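Local coordinates for DNA-3-methyladenine glycosidase II, putative (Deinococcus radiodurans, PDB 2YG9), which belongs to the HhH-GPD superfamily of base excision DNA repair proteins and is built from helices, with no strands, at residues D60-A70 and I82-V93; P95-L106 and V116-V127. All blocks are in the same frame, centred on the assembly; numbering follows the deposited sequence. Where two conformers were deposited one is given.

From the N terminus, the chain enters helix 61-71, turns back and runs down helix 76-87; contact 1 closes this helical pair and also brings Val93, beyond the turn 89-92, onto the first helix. Two residues later contact 2 opens with helix 95-98, passes into helix 103-108, and closes when helix 113-127 returns along both. The contacts are therefore in series, neither nesting nor crossing. In space they adjoin: their centres are about 10 Å apart, and Phe62 CD2 of contact 1 lies 3.5 Å from Pro95 CD of contact 2. Together they unite five consecutive helices, 61-71 to 113-127, on one side of the chain's centre.

Contact 1. Residues D60-A70 and I82-V93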
loop_
_atom_site.group_PDB
_atom_site.type_symbol
_atom_site.label_atom_id
_atom_site.label_comp_id
_atom_site.label_asym_id
_atom_site.label_seq_id
_atom_site.Cartn_x
_atom_site.Cartn_y
_atom_site.Cartn_z
ATOM N N ASP A 60 0.689 13.913 -1.489
ATOM C CA ASP A 60 0.686 13.758 -2.953
ATOM C C ASP A 60 0.347 12.313 -3.356
ATOM O O ASP A 60 1.207 11.545 -3.798
ATOM C CB ASP A 60 2.052 14.127 -3.518
ATOM C CG ASP A 60 2.104 14.066 -5.063
ATOM O OD1 ASP A 60 1.018 14.078 -5.715
ATOM O OD2 ASP A 60 3.257 14.015 -5.588
ATOM N N PRO A 61 -0.912 11.936 -3.184
ATOM C CA PRO A 61 -1.361 10.592 -3.553
ATOM C C PRO A 61 -1.010 10.167 -4.997
ATOM O O PRO A 61 -0.536 9.026 -5.230
ATOM C CB PRO A 61 -2.871 10.693 -3.350
ATOM C CG PRO A 61 -3.016 11.688 -2.309
ATOM C CD PRO A 61 -2.008 12.717 -2.577
ATOM N N PHE A 62 -1.280 11.062 -5.951
ATOM C CA PHE A 62 -0.978 10.781 -7.344
ATOM C C PHE A 62 0.490 10.375 -7.557
ATOM O O PHE A 62 0.778 9.318 -8.090
ATOM C CB PHE A 62 -1.372 11.932 -8.276
ATOM C CG PHE A 62 -1.036 11.651 -9.694
ATOM C CD1 PHE A 62 -1.823 10.795 -10.423
ATOM C CD2 PHE A 62 0.135 12.143 -10.262
ATOM C CE1 PHE A 62 -1.499 10.479 -11.742
ATOM C CE2 PHE A 62 0.470 11.854 -11.581
ATOM C CZ PHE A 62 -0.343 10.990 -12.315
ATOM N N GLY A 63 1.407 11.225 -7.130
ATOM C CA GLY A 63 2.820 10.954 -7.191
ATOM C C GLY A 63 3.205 9.665 -6.480
ATOM O O GLY A 63 4.010 8.909 -7.001
ATOM N N ARG A 64 2.642 9.403 -5.294
ATOM C CA ARG A 64 2.935 8.139 -4.617
ATOM C C ARG A 64 2.413 6.933 -5.368
ATOM O O ARG A 64 3.064 5.885 -5.338
ATOM C CB ARG A 64 2.423 8.098 -3.195
ATOM C CG ARG A 64 3.256 8.948 -2.182
ATOM C CD ARG A 64 4.632 8.361 -1.903
ATOM N NE ARG A 64 4.535 7.049 -1.252
ATOM C CZ ARG A 64 4.235 6.850 0.037
ATOM N NH1 ARG A 64 4.033 7.854 0.860
ATOM N NH2 ARG A 64 4.151 5.618 0.506
ATOM N N LEU A 65 1.266 7.093 -6.025
ATOM C CA LEU A 65 0.721 6.055 -6.900
ATOM C C LEU A 65 1.713 5.760 -8.014
ATOM O O LEU A 65 2.050 4.596 -8.251
ATOM C CB LEU A 65 -0.666 6.398 -7.460
ATOM C CG LEU A 65 -1.255 5.233 -8.302
ATOM C CD1 LEU A 65 -1.335 3.912 -7.520
ATOM C CD2 LEU A 65 -2.579 5.653 -8.853
ATOM N N VAL A 66 2.199 6.811 -8.657
ATOM C CA VAL A 66 3.133 6.687 -9.772
ATOM C C VAL A 66 4.437 6.064 -9.285
ATOM O O VAL A 66 4.945 5.167 -9.929
ATOM C CB VAL A 66 3.398 8.055 -10.474
ATOM C CG1 VAL A 66 4.621 7.950 -11.396
ATOM C CG2 VAL A 66 2.158 8.512 -11.228
ATOM N N ARG A 67 4.912 6.477 -8.099
ATOM C CA ARG A 67 6.117 5.855 -7.502
ATOM C C ARG A 67 5.939 4.344 -7.321
ATOM O O ARG A 67 6.814 3.579 -7.670
ATOM C CB ARG A 67 6.475 6.464 -6.135
ATOM C CG ARG A 67 7.885 6.076 -5.669
ATOM C CD ARG A 67 8.137 6.472 -4.244
ATOM N NE ARG A 67 8.469 7.891 -4.107
ATOM C CZ ARG A 67 9.701 8.407 -4.218
ATOM N NH1 ARG A 67 10.764 7.653 -4.521
ATOM N NH2 ARG A 67 9.874 9.717 -4.050
ATOM N N SER A 68 4.796 3.956 -6.776
ATOM C CA SER A 68 4.504 2.552 -6.492
ATOM C C SER A 68 4.551 1.726 -7.794
ATOM O O SER A 68 5.263 0.707 -7.890
ATOM C CB SER A 68 3.132 2.449 -5.803
ATOM O OG SER A 68 2.625 1.120 -5.862
ATOM N N VAL A 69 3.826 2.212 -8.798
ATOM C CA VAL A 69 3.718 1.551 -10.083
ATOM C C VAL A 69 5.095 1.408 -10.737
ATOM O O VAL A 69 5.504 0.318 -11.145
ATOM C CB VAL A 69 2.751 2.329 -11.014
ATOM C CG1 VAL A 69 2.810 1.816 -12.443
ATOM C CG2 VAL A 69 1.337 2.259 -10.459
ATOM N N ALA A 70 5.794 2.521 -10.830
ATOM C CA ALA A 70 7.123 2.565 -11.431
ATOM C C ALA A 70 8.123 1.647 -10.766
ATOM O O ALA A 70 8.927 1.036 -11.453
ATOM C CB ALA A 70 7.650 3.974 -11.437
ATOM N N ILE A 82 14.434 5.520 -11.224
ATOM C CA ILE A 82 13.419 5.688 -12.257
ATOM C C ILE A 82 12.379 6.735 -11.845
ATOM O O ILE A 82 11.936 7.524 -12.674
ATOM C CB ILE A 82 12.735 4.333 -12.612
ATOM C CG1 ILE A 82 11.981 4.455 -13.937
ATOM C CG2 ILE A 82 11.819 3.848 -11.493
ATOM C CD1 ILE A 82 11.723 3.124 -14.602
ATOM N N TYR A 83 12.022 6.772 -10.567
ATOM C CA TYR A 83 11.104 7.796 -10.079
ATOM C C TYR A 83 11.749 9.191 -10.213
ATOM O O TYR A 83 11.090 10.142 -10.573
ATOM C CB TYR A 83 10.641 7.551 -8.628
ATOM C CG TYR A 83 9.511 8.495 -8.257
ATOM C CD1 TYR A 83 8.262 8.343 -8.834
ATOM C CD2 TYR A 83 9.713 9.572 -7.416
ATOM C CE1 TYR A 83 7.242 9.219 -8.560
ATOM C CE2 TYR A 83 8.665 10.468 -7.127
ATOM C CZ TYR A 83 7.442 10.274 -7.704
ATOM O OH TYR A 83 6.391 11.134 -7.470
ATOM N N GLY A 84 13.053 9.272 -9.963
ATOM C CA GLY A 84 13.799 10.507 -10.142
ATOM C C GLY A 84 13.821 10.927 -11.585
ATOM O O GLY A 84 13.728 12.097 -11.882
ATOM N N ARG A 85 13.920 9.980 -12.504
ATOM C CA ARG A 85 13.817 10.324 -13.947
ATOM C C ARG A 85 12.421 10.830 -14.363
ATOM O O ARG A 85 12.293 11.733 -15.213
ATOM C CB ARG A 85 14.257 9.165 -14.816
ATOM C CG ARG A 85 15.690 8.833 -14.597
ATOM C CD ARG A 85 16.242 7.915 -15.674
ATOM N NE ARG A 85 15.716 6.567 -15.547
ATOM C CZ ARG A 85 16.215 5.636 -14.751
ATOM N NH1 ARG A 85 17.246 5.912 -13.966
ATOM N NH2 ARG A 85 15.687 4.416 -14.757
ATOM N N LEU A 86 11.380 10.278 -13.745
ATOM C CA LEU A 86 10.027 10.796 -13.920
ATOM C C LEU A 86 9.902 12.232 -13.425
ATOM O O LEU A 86 9.356 13.096 -14.132
ATOM C CB LEU A 86 8.984 9.877 -13.241
ATOM C CG LEU A 86 8.799 8.522 -13.965
ATOM C CD1 LEU A 86 7.992 7.608 -13.103
ATOM C CD2 LEU A 86 8.198 8.628 -15.399
ATOM N N GLU A 87 10.388 12.466 -12.209
ATOM C CA GLU A 87 10.488 13.807 -11.610
ATOM C C GLU A 87 11.223 14.805 -12.492
ATOM O O GLU A 87 10.966 15.988 -12.434
ATOM C CB GLU A 87 11.196 13.742 -10.241
ATOM C CG GLU A 87 10.353 13.093 -9.146
ATOM C CD GLU A 87 11.035 13.112 -7.788
ATOM O OE1 GLU A 87 12.182 12.645 -7.696
ATOM O OE2 GLU A 87 10.431 13.585 -6.821
ATOM N N GLY A 88 12.112 14.304 -13.325
ATOM C CA GLY A 88 12.944 15.128 -14.177
ATOM C C GLY A 88 12.323 15.449 -15.512
ATOM O O GLY A 88 12.814 16.302 -16.240
ATOM N N LEU A 89 11.228 14.780 -15.840
ATOM C CA LEU A 89 10.475 15.138 -17.033
ATOM C C LEU A 89 9.871 16.516 -16.824
ATOM O O LEU A 89 9.640 16.944 -15.665
ATOM C CB LEU A 89 9.363 14.118 -17.311
ATOM C CG LEU A 89 9.786 12.694 -17.681
ATOM C CD1 LEU A 89 8.568 11.776 -17.664
ATOM C CD2 LEU A 89 10.467 12.693 -19.031
ATOM N N PRO A 90 9.607 17.223 -17.938
ATOM C CA PRO A 90 8.989 18.541 -17.873
ATOM C C PRO A 90 7.666 18.543 -17.104
ATOM O O PRO A 90 6.756 17.790 -17.449
ATOM C CB PRO A 90 8.732 18.869 -19.352
ATOM C CG PRO A 90 9.726 18.107 -20.086
ATOM C CD PRO A 90 9.874 16.830 -19.338
ATOM N N GLY A 91 7.588 19.359 -16.052
ATOM C CA GLY A 91 6.389 19.443 -15.202
ATOM C C GLY A 91 6.352 18.433 -14.056
ATOM O O GLY A 91 5.463 18.466 -13.227
ATOM N N GLY A 92 7.312 17.522 -14.018
ATOM C CA GLY A 92 7.354 16.522 -12.977
ATOM C C GLY A 92 6.210 15.527 -12.965
ATOM O O GLY A 92 5.543 15.258 -13.985
ATOM N N VAL A 93 6.009 14.961 -11.785
ATOM C CA VAL A 93 5.037 13.879 -11.589
ATOM C C VAL A 93 3.713 14.495 -11.157
ATOM O O VAL A 93 3.309 14.481 -9.994
ATOM C CB VAL A 93 5.549 12.780 -10.643
ATOM C CG1 VAL A 93 4.526 11.622 -10.570
ATOM C CG2 VAL A 93 6.924 12.292 -11.119
HETATM O O HOH W 1 1.149 14.986 -8.317
HETATM O O HOH W 2 4.521 14.941 -7.615
HETATM O O HOH W 3 12.484 11.276 -5.313
#
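Arg67 lies over one face of the Tyr83 ring and can be followed along it from CB outward. Its CB makes a CH-pi contact, 4.0 Å from the Tyr83 ring centroid. Arg67 CG stays over the ring, 3.9 Å from Tyr83 CG, and a bend at chi3, -80°, keeps the guanidinium on the ring: NE passes above the CD2-CE2 bond, and CZ lies 3.4 Å from Tyr83 CD2. The planes stand 37° apart, so the group covers the ring at a tilt. NH2 sits over CD2 and CE2, and NH1 near CD2, while their N-H bonds find polar partners beside the ring: NH1 is hydrogen-bonded to Gln80, and NH2 donates to a water that in turn donates to Glu87 OE1. The ring, Gln80 and, through this longer water link, Glu87 all hold the arginine to helix 76-87.

Deeper in, contact is apolar. Val93 meets Val66 tip to tip, CG1 being 3.7 Å from Val66 CB, and the same methyl lies 3.8 Å from Gly63 CA. Leu86 CD1 fits against both Val66 CG1 and Ala70 CB. Val93 O sits at the edge of the Phe62 ring, and two waters lie between it and the Asp60 carboxylate, one near each oxygen, probably bridging them. Asp60 also caps its own helix through a weak bond, Gly63 N to OD1, at 3.2 Å.

The axes of segments 61-70 and 82-87 approach to 10.0 Å at 136°: two consecutive helices packed at a steep crossing, part of the all-helical HhH-GPD fold.

Contact 2. Residues P95-L106 and V116-V127; sequences PAALLKVSGDDL and VRTVQAAAAAAV
Ser102 OG accepts from Asp105 N at 3.1 Å with an N-H...O angle of 151°, an N-cap that starts helix 103-108 beside helix 113-127. That first turn sets Gly103 CA 3.6 Å from Gln120 NE2. Gln120, extended beyond CG, also lies against Leu106 CD1, which packs on its CG and NE2 together, while Leu106 CB rests on Val116 CG2 at 3.9 Å.

Further along, helix 95-98 comes down on the small residues of helix 113-127. The CA atoms of Pro95 and Ala123 are 4.2 Å apart, a spacing that the methyl-sized side chain of Ala123 permits, and the proline ring presses CG against Ala126 CB at a tight 3.5 Å. Leu99 and Val127 meet tip to tip: a chi1 of -55° sets Val127 CG2 between backbone N and carbonyl carbon, 3.4 Å from Leu99 CD1, a closeness that crystal neighbours may influence. Leu99 CD2 reaches Ala123 CB. Leu98 and Val119 side chains meet at a slant, CD1 4.0 Å from CG1; Phe62 also touches Leu98.

With no hydrogen bond between the segments, pairing depends on complementary shape, proline and leucine against alanine methyls, while carbons of Gly103 and Leu106 meet the Gln120 amide nitrogen.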
loop_
_atom_site.group_PDB
_atom_site.type_symbol
_atom_site.label_atom_id
_atom_site.label_comp_id
_atom_site.label_asym_id
_atom_site.label_seq_id
_atom_site.Cartn_x
_atom_site.Cartn_y
_atom_site.Cartn_z
ATOM N N PRO A 95 -0.325 15.007 -13.032
ATOM C CA PRO A 95 -1.156 14.426 -14.104
ATOM C C PRO A 95 -1.134 15.143 -15.468
ATOM O O PRO A 95 -0.915 14.506 -16.501
ATOM C CB PRO A 95 -2.556 14.432 -13.492
ATOM C CG PRO A 95 -2.316 14.309 -12.023
ATOM C CD PRO A 95 -1.080 15.116 -11.768
ATOM N N ALA A 96 -1.329 16.445 -15.481
ATOM C CA ALA A 96 -1.395 17.169 -16.747
ATOM C C ALA A 96 -0.036 17.166 -17.425
ATOM O O ALA A 96 0.057 17.089 -18.632
ATOM C CB ALA A 96 -1.906 18.620 -16.531
ATOM N N ALA A 97 1.030 17.262 -16.647
ATOM C CA ALA A 97 2.366 17.259 -17.195
ATOM C C ALA A 97 2.706 15.902 -17.817
ATOM O O ALA A 97 3.219 15.834 -18.941
ATOM C CB ALA A 97 3.394 17.657 -16.096
ATOM N N LEU A 98 2.381 14.816 -17.126
ATOM C CA LEU A 98 2.675 13.461 -17.617
ATOM C C LEU A 98 1.941 13.099 -18.917
ATOM O O LEU A 98 2.420 12.281 -19.685
ATOM C CB LEU A 98 2.353 12.412 -16.547
ATOM C CG LEU A 98 3.384 12.354 -15.438
ATOM C CD1 LEU A 98 2.950 11.432 -14.302
ATOM C CD2 LEU A 98 4.691 11.921 -16.024
ATOM N N LEU A 99 0.781 13.688 -19.132
ATOM C CA LEU A 99 0.050 13.542 -20.399
ATOM C C LEU A 99 0.673 14.291 -21.585
ATOM O O LEU A 99 0.319 14.049 -22.742
ATOM C CB LEU A 99 -1.396 13.974 -20.195
ATOM C CG LEU A 99 -2.220 13.079 -19.275
ATOM C CD1 LEU A 99 -3.660 13.643 -19.096
ATOM C CD2 LEU A 99 -2.241 11.649 -19.793
ATOM N N LYS A 100 1.625 15.162 -21.327
ATOM C CA LYS A 100 2.293 15.872 -22.402
ATOM C C LYS A 100 3.618 15.199 -22.769
ATOM O O LYS A 100 4.292 15.569 -23.722
ATOM C CB LYS A 100 2.503 17.314 -21.995
ATOM C CG LYS A 100 1.241 18.115 -21.891
ATOM C CD LYS A 100 1.612 19.566 -21.574
ATOM C CE LYS A 100 0.463 20.293 -20.970
ATOM N NZ LYS A 100 -0.564 20.411 -22.019
ATOM N N VAL A 101 3.990 14.202 -21.989
ATOM C CA VAL A 101 5.144 13.372 -22.265
ATOM C C VAL A 101 4.682 12.226 -23.173
ATOM O O VAL A 101 3.614 11.656 -22.957
ATOM C CB VAL A 101 5.719 12.867 -20.947
ATOM C CG1 VAL A 101 6.914 12.009 -21.185
ATOM C CG2 VAL A 101 6.065 14.073 -20.065
ATOM N N SER A 102 5.433 11.928 -24.226
ATOM C CA SER A 102 5.026 10.887 -25.161
ATOM C C SER A 102 5.212 9.503 -24.514
ATOM O O SER A 102 5.988 9.357 -23.575
ATOM C CB SER A 102 5.877 10.981 -26.416
ATOM O OG SER A 102 7.243 10.788 -26.110
ATOM N N GLY A 103 4.528 8.484 -25.012
ATOM C CA GLY A 103 4.790 7.131 -24.524
ATOM C C GLY A 103 6.238 6.701 -24.746
ATOM O O GLY A 103 6.808 5.950 -23.952
ATOM N N ASP A 104 6.833 7.186 -25.831
ATOM C CA ASP A 104 8.207 6.867 -26.151
ATOM C C ASP A 104 9.165 7.458 -25.129
ATOM O O ASP A 104 10.133 6.800 -24.765
ATOM C CB ASP A 104 8.561 7.303 -27.579
ATOM C CG ASP A 104 7.892 6.451 -28.618
ATOM O OD1 ASP A 104 7.286 5.372 -28.272
ATOM O OD2 ASP A 104 7.934 6.871 -29.794
ATOM N N ASP A 105 8.881 8.658 -24.632
ATOM C CA ASP A 105 9.705 9.232 -23.590
ATOM C C ASP A 105 9.477 8.578 -22.221
ATOM O O ASP A 105 10.409 8.490 -21.434
ATOM C CB ASP A 105 9.565 10.763 -23.551
ATOM C CG ASP A 105 10.162 11.434 -24.816
ATOM O OD1 ASP A 105 10.970 10.795 -25.534
ATOM O OD2 ASP A 105 9.798 12.582 -25.113
ATOM N N LEU A 106 8.261 8.109 -21.935
ATOM C CA LEU A 106 8.038 7.351 -20.703
ATOM C C LEU A 106 8.718 5.999 -20.757
ATOM O O LEU A 106 9.307 5.566 -19.779
ATOM C CB LEU A 106 6.558 7.170 -20.428
ATOM C CG LEU A 106 5.837 8.494 -20.143
ATOM C CD1 LEU A 106 4.340 8.270 -20.148
ATOM C CD2 LEU A 106 6.328 9.122 -18.813
ATOM N N VAL A 116 4.026 2.144 -18.407
ATOM C CA VAL A 116 3.648 3.321 -19.229
ATOM C C VAL A 116 2.142 3.512 -19.311
ATOM O O VAL A 116 1.612 4.599 -19.095
ATOM C CB VAL A 116 4.272 3.272 -20.679
ATOM C CG1 VAL A 116 3.705 4.393 -21.583
ATOM C CG2 VAL A 116 5.774 3.363 -20.589
ATOM N N ARG A 117 1.447 2.431 -19.598
ATOM C CA ARG A 117 0.011 2.425 -19.789
ATOM C C ARG A 117 -0.724 2.752 -18.504
ATOM O O ARG A 117 -1.692 3.535 -18.493
ATOM C CB ARG A 117 -0.438 1.050 -20.290
ATOM C CG ARG A 117 -1.944 0.838 -20.317
ATOM C CD ARG A 117 -2.328 -0.516 -20.969
ATOM N NE ARG A 117 -1.980 -0.551 -22.395
ATOM C CZ ARG A 117 -2.624 0.091 -23.372
ATOM N NH1 ARG A 117 -3.672 0.872 -23.093
ATOM N NH2 ARG A 117 -2.214 -0.041 -24.647
ATOM N N THR A 118 -0.288 2.121 -17.438
ATOM C CA THR A 118 -0.838 2.381 -16.092
ATOM C C THR A 118 -0.660 3.829 -15.686
ATOM O O THR A 118 -1.605 4.500 -15.302
ATOM C CB THR A 118 -0.139 1.466 -15.051
ATOM O OG1 THR A 118 -0.423 0.100 -15.364
ATOM C CG2 THR A 118 -0.594 1.795 -13.644
ATOM N N VAL A 119 0.566 4.329 -15.788
ATOM C CA VAL A 119 0.858 5.753 -15.536
ATOM C C VAL A 119 0.069 6.720 -16.429
ATOM O O VAL A 119 -0.493 7.711 -15.928
ATOM C CB VAL A 119 2.387 6.077 -15.608
ATOM C CG1 VAL A 119 2.605 7.562 -15.393
ATOM C CG2 VAL A 119 3.186 5.281 -14.548
ATOM N N GLN A 120 -0.013 6.452 -17.736
ATOM C CA GLN A 120 -0.874 7.246 -18.581
ATOM C C GLN A 120 -2.322 7.196 -18.163
ATOM O O GLN A 120 -3.025 8.200 -18.206
ATOM C CB GLN A 120 -0.724 6.865 -20.033
ATOM C CG GLN A 120 0.703 7.186 -20.551
ATOM C CD GLN A 120 0.949 6.678 -21.937
ATOM O OE1 GLN A 120 0.408 5.643 -22.342
ATOM N NE2 GLN A 120 1.698 7.459 -22.717
ATOM N N ALA A 121 -2.764 6.002 -17.765
ATOM C CA ALA A 121 -4.145 5.782 -17.398
ATOM C C ALA A 121 -4.489 6.558 -16.140
ATOM O O ALA A 121 -5.569 7.170 -16.054
ATOM C CB ALA A 121 -4.415 4.287 -17.240
ATOM N N ALA A 122 -3.577 6.529 -15.170
ATOM C CA ALA A 122 -3.736 7.244 -13.872
ATOM C C ALA A 122 -3.727 8.756 -14.087
ATOM O O ALA A 122 -4.558 9.458 -13.512
ATOM C CB ALA A 122 -2.627 6.833 -12.891
ATOM N N ALA A 123 -2.809 9.269 -14.924
ATOM C CA ALA A 123 -2.808 10.724 -15.232
ATOM C C ALA A 123 -4.146 11.140 -15.880
ATOM O O ALA A 123 -4.705 12.147 -15.532
ATOM C CB ALA A 123 -1.629 11.110 -16.126
ATOM N N ALA A 124 -4.631 10.339 -16.826
ATOM C CA ALA A 124 -5.859 10.599 -17.571
ATOM C C ALA A 124 -7.039 10.580 -16.650
ATOM O O ALA A 124 -7.908 11.418 -16.759
ATOM C CB ALA A 124 -6.033 9.562 -18.737
ATOM N N ALA A 125 -7.012 9.701 -15.658
ATOM C CA ALA A 125 -8.100 9.581 -14.697
ATOM C C ALA A 125 -8.148 10.812 -13.777
ATOM O O ALA A 125 -9.230 11.281 -13.411
ATOM C CB ALA A 125 -7.962 8.248 -13.907
ATOM N N ALA A 126 -6.980 11.351 -13.460
ATOM C CA ALA A 126 -6.854 12.558 -12.643
ATOM C C ALA A 126 -7.370 13.797 -13.404
ATOM O O ALA A 126 -8.133 14.589 -12.848
ATOM C CB ALA A 126 -5.399 12.738 -12.183
ATOM N N VAL A 127 -6.993 13.957 -14.669
ATOM C CA VAL A 127 -7.349 15.175 -15.404
ATOM C C VAL A 127 -8.821 15.154 -15.821
ATOM O O VAL A 127 -9.440 16.212 -15.941
ATOM C CB VAL A 127 -6.411 15.441 -16.588
ATOM C CG1 VAL A 127 -4.953 15.472 -16.063
ATOM C CG2 VAL A 127 -6.606 14.450 -17.697
#